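Local coordinates for glutathione reductase (Bartonella henselae, PDB 3O0H), which probably catalyses the NADPH-dependent reduction of glutathione disulfide to glutathione, using a bound FAD and a redox-active disulfide, at residues Tyr75-Ala78 / Ser79-Ala82; Glu112-Arg115 / Leu116-Leu119; Leu119-Glu122 / Gly123-Ser127; Val204-Ala207 / Asn208-His211. All blocks are in the same frame, centred on the assembly; numbering follows the deposited sequence. Where two conformers were deposited one is given.

Interaction 1 (Tyr75-Ala78 / Ser79-Ala82); sequences YFYA and SQYA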
loop_
_atom_site.group_PDB
_atom_site.type_symbol
_atom_site.label_atom_id
_atom_site.label_comp_id
_atom_site.label_asym_id
_atom_site.label_seq_id
_atom_site.Cartn_x
_atom_site.Cartn_y
_atom_site.Cartn_z
ATOM N N TYR B 75 -4.695 13.996 11.794
ATOM C CA TYR B 75 -6.106 14.301 11.943
ATOM C C TYR B 75 -6.876 13.439 10.979
ATOM O O TYR B 75 -7.990 13.027 11.283
ATOM C CB TYR B 75 -6.417 15.811 11.725
ATOM C CG TYR B 75 -6.048 16.663 12.949
ATOM C CD1 TYR B 75 -4.985 16.301 13.782
ATOM C CD2 TYR B 75 -6.737 17.827 13.246
ATOM C CE1 TYR B 75 -4.640 17.098 14.930
ATOM C CE2 TYR B 75 -6.408 18.615 14.362
ATOM C CZ TYR B 75 -5.351 18.251 15.191
ATOM O OH TYR B 75 -5.029 19.052 16.277
ATOM N N PHE B 76 -6.290 13.221 9.798
ATOM C CA PHE B 76 -6.797 12.274 8.794
ATOM C C PHE B 76 -6.988 10.901 9.446
ATOM O O PHE B 76 -8.080 10.341 9.429
ATOM C CB PHE B 76 -5.754 12.115 7.673
ATOM C CG PHE B 76 -6.015 10.940 6.758
ATOM C CD1 PHE B 76 -6.981 11.014 5.773
ATOM C CD2 PHE B 76 -5.252 9.799 6.847
ATOM C CE1 PHE B 76 -7.201 9.927 4.888
ATOM C CE2 PHE B 76 -5.471 8.710 5.983
ATOM C CZ PHE B 76 -6.446 8.777 5.006
ATOM N N TYR B 77 -5.949 10.381 10.080
ATOM C CA TYR B 77 -6.092 9.081 10.779
ATOM C C TYR B 77 -7.183 9.125 11.871
ATOM O O TYR B 77 -8.043 8.226 11.979
ATOM C CB TYR B 77 -4.773 8.637 11.408
ATOM C CG TYR B 77 -3.669 8.213 10.459
ATOM C CD1 TYR B 77 -3.904 7.307 9.420
ATOM C CD2 TYR B 77 -2.353 8.644 10.683
ATOM C CE1 TYR B 77 -2.842 6.878 8.575
ATOM C CE2 TYR B 77 -1.311 8.243 9.844
ATOM C CZ TYR B 77 -1.549 7.366 8.815
ATOM O OH TYR B 77 -0.465 7.001 8.028
ATOM N N ALA B 78 -7.167 10.168 12.680
ATOM C CA ALA B 78 -8.152 10.281 13.716
ATOM C C ALA B 78 -9.571 10.193 13.129
ATOM O O ALA B 78 -10.428 9.515 13.678
ATOM C CB ALA B 78 -7.978 11.596 14.511
ATOM N N SER B 79 -9.793 10.876 12.026
ATOM C CA SER B 79 -11.123 10.964 11.427
ATOM C C SER B 79 -11.583 9.657 10.742
ATOM O O SER B 79 -12.774 9.475 10.473
ATOM C CB SER B 79 -11.183 12.110 10.409
ATOM O OG SER B 79 -10.448 11.821 9.232
ATOM N N GLN B 80 -10.669 8.755 10.464
ATOM C CA GLN B 80 -11.025 7.503 9.777
ATOM C C GLN B 80 -11.653 6.473 10.669
ATOM O O GLN B 80 -12.350 5.605 10.177
ATOM C CB GLN B 80 -9.789 6.841 9.177
ATOM C CG GLN B 80 -9.126 7.485 8.034
ATOM C CD GLN B 80 -8.005 6.580 7.490
ATOM O OE1 GLN B 80 -7.090 6.177 8.231
ATOM N NE2 GLN B 80 -8.107 6.213 6.232
ATOM N N TYR B 81 -11.409 6.539 11.978
ATOM C CA TYR B 81 -11.744 5.420 12.852
ATOM C C TYR B 81 -13.237 5.097 12.927
ATOM O O TYR B 81 -13.592 3.944 13.016
ATOM C CB TYR B 81 -11.168 5.599 14.259
ATOM C CG TYR B 81 -9.686 5.297 14.322
ATOM C CD1 TYR B 81 -9.210 3.985 14.229
ATOM C CD2 TYR B 81 -8.761 6.321 14.448
ATOM C CE1 TYR B 81 -7.877 3.721 14.257
ATOM C CE2 TYR B 81 -7.424 6.067 14.504
ATOM C CZ TYR B 81 -6.977 4.774 14.393
ATOM O OH TYR B 81 -5.636 4.518 14.439
ATOM N N ALA B 82 -14.096 6.105 12.869
ATOM C CA ALA B 82 -15.516 5.866 12.992
ATOM C C ALA B 82 -15.986 4.972 11.826
ATOM O O ALA B 82 -16.637 3.948 12.067
ATOM C CB ALA B 82 -16.286 7.180 13.026
HETATM O O HOH W 1 -7.031 5.679 11.021
#
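Ser79 takes up the carbonyl of Tyr75 through its backbone, N to O 2.9 Å, the ordinary i to i+4 bond of helix 69-88. In the conformer described, its OG, held between the backbone N and the carbonyl carbon (chi1 71°), lies 2.8 Å from Phe76 O and is also near Gln368 OE1, and which of them accepts its proton is not settled. At Gln80 the amide N makes a weak bond to Phe76 O and a second, at 3.1 Å, to Tyr77 O, which it meets from above the carbonyl plane. The extended side chain of Gln80 lays CG over one face of the Phe76 ring, toward the rim, and brings NE2 to 3.3 Å from CZ of Phe76, with amide and ring planes 34° apart. Its OE1 turns to the edge of the Tyr77 ring, 3.6 Å from CD1, and a water donates to both Gln80 OE1 and Tyr77 O. Tyr81 sets CD2 3.2 Å from Tyr77 O, while its ring meets Trp93 and Phe91 of the second subunit. Trp93 of that subunit also bonds Ala78 O, placing this turn of helix 69-88 at the dimer interface of a glutathione reductase-type flavoenzyme.

Interaction 2 (Glu112-Arg115 / Leu116-Leu119); sequences EISR and LEGL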
loop_
_atom_site.group_PDB
_atom_site.type_symbol
_atom_site.label_atom_id
_atom_site.label_comp_id
_atom_site.label_asym_id
_atom_site.label_seq_id
_atom_site.Cartn_x
_atom_site.Cartn_y
_atom_site.Cartn_z
ATOM N N GLU B 112 3.453 15.258 19.530
ATOM C CA GLU B 112 4.170 14.682 18.397
ATOM C C GLU B 112 4.920 15.718 17.591
ATOM O O GLU B 112 6.075 15.470 17.187
ATOM C CB GLU B 112 3.228 13.882 17.492
ATOM C CG GLU B 112 3.882 13.293 16.227
ATOM C CD GLU B 112 5.062 12.373 16.511
ATOM O OE1 GLU B 112 5.353 12.041 17.701
ATOM O OE2 GLU B 112 5.722 11.971 15.533
ATOM N N ILE B 113 4.314 16.870 17.346
ATOM C CA ILE B 113 5.009 17.894 16.574
ATOM C C ILE B 113 6.157 18.521 17.408
ATOM O O ILE B 113 7.204 18.858 16.838
ATOM C CB ILE B 113 4.088 19.014 15.945
ATOM C CG1 ILE B 113 3.543 19.983 17.004
ATOM C CG2 ILE B 113 2.965 18.401 15.056
ATOM C CD1 ILE B 113 2.728 21.209 16.465
ATOM N N SER B 114 5.973 18.646 18.724
ATOM C CA SER B 114 7.094 19.050 19.599
ATOM C C SER B 114 8.284 18.070 19.605
ATOM O O SER B 114 9.438 18.491 19.633
ATOM C CB SER B 114 6.607 19.370 21.022
ATOM O OG SER B 114 5.702 20.484 20.919
ATOM N N ARG B 115 8.010 16.770 19.538
ATOM C CA ARG B 115 9.046 15.745 19.442
ATOM C C ARG B 115 9.845 15.922 18.139
ATOM O O ARG B 115 11.084 16.003 18.154
ATOM C CB ARG B 115 8.423 14.355 19.472
ATOM C CG ARG B 115 9.417 13.196 19.620
ATOM C CD ARG B 115 8.733 11.832 19.492
ATOM N NE ARG B 115 8.185 11.584 18.159
ATOM C CZ ARG B 115 8.864 11.052 17.152
ATOM N NH1 ARG B 115 10.146 10.693 17.301
ATOM N NH2 ARG B 115 8.254 10.844 16.006
ATOM N N LEU B 116 9.123 16.023 17.031
ATOM C CA LEU B 116 9.742 16.225 15.719
ATOM C C LEU B 116 10.561 17.524 15.654
ATOM O O LEU B 116 11.719 17.524 15.227
ATOM C CB LEU B 116 8.653 16.264 14.652
ATOM C CG LEU B 116 7.954 14.919 14.438
ATOM C CD1 LEU B 116 6.913 15.098 13.314
ATOM C CD2 LEU B 116 8.938 13.768 14.090
ATOM N N GLU B 117 9.951 18.615 16.100
ATOM C CA GLU B 117 10.634 19.902 16.274
ATOM C C GLU B 117 11.951 19.753 17.035
ATOM O O GLU B 117 12.987 20.249 16.595
ATOM C CB GLU B 117 9.705 20.886 16.995
ATOM C CG GLU B 117 10.309 22.282 17.300
ATOM C CD GLU B 117 9.368 23.104 18.156
ATOM O OE1 GLU B 117 8.628 22.502 18.946
ATOM O OE2 GLU B 117 9.354 24.332 18.065
ATOM N N GLY B 118 11.923 19.098 18.186
ATOM C CA GLY B 118 13.159 18.892 18.964
ATOM C C GLY B 118 14.228 18.136 18.188
ATOM O O GLY B 118 15.433 18.464 18.279
ATOM N N LEU B 119 13.788 17.128 17.425
ATOM C CA LEU B 119 14.699 16.306 16.648
ATOM C C LEU B 119 15.315 17.084 15.486
ATOM O O LEU B 119 16.503 16.924 15.201
ATOM C CB LEU B 119 14.030 15.022 16.120
ATOM C CG LEU B 119 13.652 13.909 17.124
ATOM C CD1 LEU B 119 12.711 12.841 16.448
ATOM C CD2 LEU B 119 14.876 13.227 17.770
HETATM O O HOH W 2 10.223 20.761 20.884
#
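An i to i+4 ladder in the long helix 102-126 joins Glu112 to Leu116 and Arg115 to Leu119, and an acidic-basic pair one turn apart lies over it. Leu116 N reaches Glu112 O at 3.1 Å, and Glu117, Gly118 and Leu119 continue the series in register. Arg115 grips the carboxylate of Glu112 side-on with two nitrogens: NE bonds OE1 at 2.9 Å and NH2 bonds OE2 at 2.8 Å, the latter on the syn lone pair. Both oxygens lie close to the guanidinium plane, so the pair fixes the rotation of that group. A bend at chi3 (66°) turns the otherwise extended arginine back to its partner. Leu116 uses the resulting flat surface, its CD2 lying over one face of the guanidinium at 3.6 Å from Arg115 NH2. Leu119 CD1 approaches Arg115 NH1 obliquely, at 3.5 Å. This helix packs against helix 69-88, where Leu74 touches Glu112 and Val70 touches Leu116, within the pyridine nucleotide-disulphide oxidoreductase fold; Val401 of the second subunit packs on both Glu112 and Arg115. On another flank of the helix a water donates to Ser114 O, at 2.7 Å, and to Glu117 OE1, at 3.1 Å. The same Glu117 oxygen forms a salt bridge with Arg59, while Ser114 OG bonds back to Asn110 O.

Interaction 3 (Leu119-Glu122 / Gly123-Ser127); sequences LYRE and GLQNS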
loop_
_atom_site.group_PDB
_atom_site.type_symbol
_atom_site.label_atom_id
_atom_site.label_comp_id
_atom_site.label_asym_id
_atom_site.label_seq_id
_atom_site.Cartn_x
_atom_site.Cartn_y
_atom_site.Cartn_z
ATOM N N LEU B 119 13.788 17.128 17.425
ATOM C CA LEU B 119 14.699 16.306 16.648
ATOM C C LEU B 119 15.315 17.084 15.486
ATOM O O LEU B 119 16.503 16.924 15.201
ATOM C CB LEU B 119 14.030 15.022 16.120
ATOM C CG LEU B 119 13.652 13.909 17.124
ATOM C CD1 LEU B 119 12.711 12.841 16.448
ATOM C CD2 LEU B 119 14.876 13.227 17.770
ATOM N N TYR B 120 14.525 17.898 14.805
ATOM C CA TYR B 120 15.090 18.826 13.814
ATOM C C TYR B 120 16.100 19.807 14.400
ATOM O O TYR B 120 17.199 20.014 13.848
ATOM C CB TYR B 120 14.021 19.554 13.042
ATOM C CG TYR B 120 13.371 18.676 11.996
ATOM C CD1 TYR B 120 12.128 18.120 12.205
ATOM C CD2 TYR B 120 14.022 18.382 10.791
ATOM C CE1 TYR B 120 11.515 17.301 11.235
ATOM C CE2 TYR B 120 13.426 17.542 9.814
ATOM C CZ TYR B 120 12.163 17.007 10.064
ATOM O OH TYR B 120 11.537 16.187 9.126
ATOM N N ARG B 121 15.742 20.396 15.525
ATOM C CA ARG B 121 16.659 21.286 16.237
ATOM C C ARG B 121 17.983 20.598 16.593
ATOM O O ARG B 121 19.070 21.147 16.350
ATOM C CB ARG B 121 15.943 21.841 17.473
ATOM C CG ARG B 121 16.774 22.793 18.309
ATOM C CD ARG B 121 16.075 23.222 19.609
ATOM N NE ARG B 121 16.607 24.514 20.050
ATOM C CZ ARG B 121 16.245 25.702 19.548
ATOM N NH1 ARG B 121 15.304 25.805 18.605
ATOM N NH2 ARG B 121 16.813 26.807 20.013
ATOM N N GLU B 122 17.895 19.390 17.152
ATOM C CA GLU B 122 19.080 18.574 17.482
ATOM C C GLU B 122 19.950 18.286 16.256
ATOM O O GLU B 122 21.176 18.302 16.319
ATOM C CB GLU B 122 18.667 17.216 18.034
ATOM C CG GLU B 122 18.370 17.163 19.475
ATOM C CD GLU B 122 18.818 15.837 20.114
ATOM O OE1 GLU B 122 19.025 14.794 19.436
ATOM O OE2 GLU B 122 18.981 15.848 21.319
ATOM N N GLY B 123 19.301 17.975 15.147
ATOM C CA GLY B 123 20.033 17.687 13.904
ATOM C C GLY B 123 20.838 18.883 13.452
ATOM O O GLY B 123 21.985 18.750 13.042
ATOM N N LEU B 124 20.247 20.058 13.557
ATOM C CA LEU B 124 20.942 21.313 13.215
ATOM C C LEU B 124 22.113 21.514 14.142
ATOM O O LEU B 124 23.224 21.820 13.721
ATOM C CB LEU B 124 20.008 22.500 13.340
ATOM C CG LEU B 124 18.893 22.613 12.322
ATOM C CD1 LEU B 124 17.829 23.651 12.700
ATOM C CD2 LEU B 124 19.490 22.923 10.945
ATOM N N GLN B 125 21.887 21.285 15.424
ATOM C CA GLN B 125 22.918 21.542 16.428
ATOM C C GLN B 125 24.027 20.524 16.410
ATOM O O GLN B 125 25.158 20.898 16.683
ATOM C CB GLN B 125 22.280 21.666 17.817
ATOM C CG GLN B 125 21.319 22.882 17.818
ATOM C CD GLN B 125 20.539 23.055 19.106
ATOM O OE1 GLN B 125 20.280 22.087 19.845
ATOM N NE2 GLN B 125 20.196 24.317 19.402
ATOM N N ASN B 126 23.714 19.264 16.070
ATOM C CA ASN B 126 24.741 18.223 15.874
ATOM C C ASN B 126 25.703 18.610 14.755
ATOM O O ASN B 126 26.865 18.193 14.766
ATOM C CB ASN B 126 24.176 16.840 15.451
ATOM C CG ASN B 126 23.334 16.160 16.499
ATOM O OD1 ASN B 126 23.450 16.397 17.706
ATOM N ND2 ASN B 126 22.466 15.252 16.016
ATOM N N SER B 127 25.195 19.345 13.760
ATOM C CA SER B 127 26.006 19.854 12.663
ATOM C C SER B 127 26.576 21.240 12.915
ATOM O O SER B 127 26.989 21.894 11.955
ATOM C CB SER B 127 25.153 19.977 11.394
ATOM O OG SER B 127 24.866 18.702 10.908
#
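Arg121 and Gln125 meet with their flat ends turned steeply against each other, guanidinium and amide planes 75° apart. The arginine runs out extended from CG to NE, with CG opposite the backbone N (chi1 -180°), which carries its aliphatic part across the glutamine: Arg121 CG is 3.9 Å from Gln125 CD. Farther out, Gln125 NE2 approaches Arg121 NE at 3.7 Å, oblique to the guanidinium, and two nitrogen groups thus lie near each other without bonding. Gln125 CG lies 3.2 Å from Arg121 O, the carbonyl that its backbone N bonds at 3.0 Å. One residue along, the carboxamide carbon CG of Asn126 comes to 3.0 Å from Glu122 O, while the backbone N of Asn126 donates the hydrogen bond to Glu122 O, at 2.7 Å. Leu124 points its branch elsewhere, with CG 3.5 Å from Tyr120 O, and reaches Val39 and Ala42 of helix 36-47 and Ile131 of strand 130-132. Here helix 102-126 ends: Ser127 is the first residue to leave helical geometry, its N keeping weak bonds to Gly123 O and Leu124 O. Between the side chains of Arg121 and Gln125 the link is therefore one of van der Waals contact. The charge of the arginine is answered by its salt bridge to Glu133, which probably helps hold the extended side chain where it crosses the glutamine.

Interaction 4 (Val204-Ala207 / Asn208-His211); sequences VEFA and NIFH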
loop_
_atom_site.group_PDB
_atom_site.type_symbol
_atom_site.label_atom_id
_atom_site.label_comp_id
_atom_site.label_asym_id
_atom_site.label_seq_id
_atom_site.Cartn_x
_atom_site.Cartn_y
_atom_site.Cartn_z
ATOM N N VAL B 204 -10.427 19.890 0.495
ATOM C CA VAL B 204 -11.039 18.589 0.476
ATOM C C VAL B 204 -10.513 17.685 1.591
ATOM O O VAL B 204 -11.279 16.885 2.141
ATOM C CB VAL B 204 -10.987 17.834 -0.878
ATOM C CG1 VAL B 204 -11.611 18.681 -1.978
ATOM C CG2 VAL B 204 -9.611 17.324 -1.223
ATOM N N GLU B 205 -9.259 17.831 1.949
ATOM C CA GLU B 205 -8.702 17.016 3.042
ATOM C C GLU B 205 -9.410 17.370 4.351
ATOM O O GLU B 205 -9.812 16.493 5.077
ATOM C CB GLU B 205 -7.201 17.181 3.160
ATOM C CG GLU B 205 -6.443 16.389 2.081
ATOM C CD GLU B 205 -4.962 16.658 2.021
ATOM O OE1 GLU B 205 -4.477 17.647 2.616
ATOM O OE2 GLU B 205 -4.242 15.892 1.358
ATOM N N PHE B 206 -9.530 18.665 4.640
ATOM C CA PHE B 206 -10.131 19.117 5.894
ATOM C C PHE B 206 -11.645 18.946 5.908
ATOM O O PHE B 206 -12.174 18.587 6.920
ATOM C CB PHE B 206 -9.734 20.563 6.200
ATOM C CG PHE B 206 -8.361 20.670 6.804
ATOM C CD1 PHE B 206 -8.154 20.322 8.146
ATOM C CD2 PHE B 206 -7.283 21.045 6.043
ATOM C CE1 PHE B 206 -6.877 20.382 8.709
ATOM C CE2 PHE B 206 -6.008 21.164 6.623
ATOM C CZ PHE B 206 -5.824 20.803 7.941
ATOM N N ALA B 207 -12.323 19.119 4.782
ATOM C CA ALA B 207 -13.745 18.745 4.712
ATOM C C ALA B 207 -13.962 17.303 5.156
ATOM O O ALA B 207 -14.848 17.042 5.981
ATOM C CB ALA B 207 -14.386 19.016 3.312
ATOM N N ASN B 208 -13.160 16.368 4.639
ATOM C CA ASN B 208 -13.352 14.994 4.982
ATOM C C ASN B 208 -12.947 14.678 6.415
ATOM O O ASN B 208 -13.572 13.812 7.057
ATOM C CB ASN B 208 -12.655 14.061 3.980
ATOM C CG ASN B 208 -13.364 14.004 2.667
ATOM O OD1 ASN B 208 -14.543 13.565 2.599
ATOM N ND2 ASN B 208 -12.697 14.470 1.613
ATOM N N ILE B 209 -11.942 15.374 6.919
ATOM C CA ILE B 209 -11.539 15.232 8.322
ATOM C C ILE B 209 -12.694 15.637 9.245
ATOM O O ILE B 209 -13.105 14.856 10.085
ATOM C CB ILE B 209 -10.256 16.035 8.635
ATOM C CG1 ILE B 209 -9.017 15.299 8.127
ATOM C CG2 ILE B 209 -10.052 16.299 10.149
ATOM C CD1 ILE B 209 -7.818 16.237 7.918
ATOM N N PHE B 210 -13.234 16.835 9.065
ATOM C CA PHE B 210 -14.260 17.315 9.983
ATOM C C PHE B 210 -15.527 16.493 9.866
ATOM O O PHE B 210 -16.093 16.081 10.864
ATOM C CB PHE B 210 -14.480 18.815 9.801
ATOM C CG PHE B 210 -13.370 19.642 10.404
ATOM C CD1 PHE B 210 -13.171 19.647 11.786
ATOM C CD2 PHE B 210 -12.551 20.416 9.598
ATOM C CE1 PHE B 210 -12.166 20.390 12.359
ATOM C CE2 PHE B 210 -11.530 21.146 10.143
ATOM C CZ PHE B 210 -11.323 21.128 11.545
ATOM N N HIS B 211 -15.943 16.181 8.644
ATOM C CA HIS B 211 -17.112 15.307 8.464
ATOM C C HIS B 211 -16.914 13.978 9.197
ATOM O O HIS B 211 -17.811 13.507 9.935
ATOM C CB HIS B 211 -17.378 15.069 6.969
ATOM C CG HIS B 211 -18.523 14.145 6.731
ATOM N ND1 HIS B 211 -19.830 14.584 6.744
ATOM C CD2 HIS B 211 -18.569 12.793 6.597
ATOM C CE1 HIS B 211 -20.635 13.542 6.607
ATOM N NE2 HIS B 211 -19.898 12.445 6.525
#
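Phe206 is flanked by two apolar partners from the next turn: its CD1 lies 4.1 Å from Ile209 CD1 and 4.0 Å from Phe210 CE2. Each lies side by side with Phe206, pointing the same way, and both come at the ring obliquely. Phe210, with CG opposite its carbonyl carbon (chi1 -75°), is swung back along the helix, placing CD2 3.3 Å from Phe206 O. That carbonyl also accepts a nearly straight bond from Phe210 N, at 3.0 Å and an N-H...O angle of 173°. Val204 O is doubly approached by Asn208, whose backbone N bonds it at 3.2 Å and whose ND2 adds a weak bond at 2.8 Å. Beyond this shell, Lys245 bonds Asn208 OD1, and the carboxylate of Glu205 is held by a salt bridge to Lys72 and a bond from Phe366 N. The Phe206 ring meets that of Phe185 and its side chain comes within about 4 Å of the bound FAD. Ala207 and Phe210 rest on strand 216-220. This is the helix of a beta-alpha-beta unit, strand 193-197, helix 201-212 and strand 216-220, whose glycine-rich turn is consistent with a Rossmann-type dinucleotide-binding motif, probably that for NADPH.

How the interactions relate
The four contacts show how local helical turns are distributed over one flavoenzyme subunit. Interaction 1 lies on helix 69-88, interactions 2 and 3 follow on helix 102-126, where they share Leu119 with centres 11 Å apart, and interaction 4 comes last, on helix 201-212. Interactions 1 and 4 are far apart in sequence but touch in space, with centres 10 Å apart: Ser79 CB packs 3.4 Å from Ile209 O, joining the two helices. Interactions 3 and 4 are the farthest apart, 34 Å between centres. Interactions 1 and 2 both reach the second subunit: helices 69-88 and 102-126 help form the dimer interface, and both have side chains about 9 Å from a bound FAD.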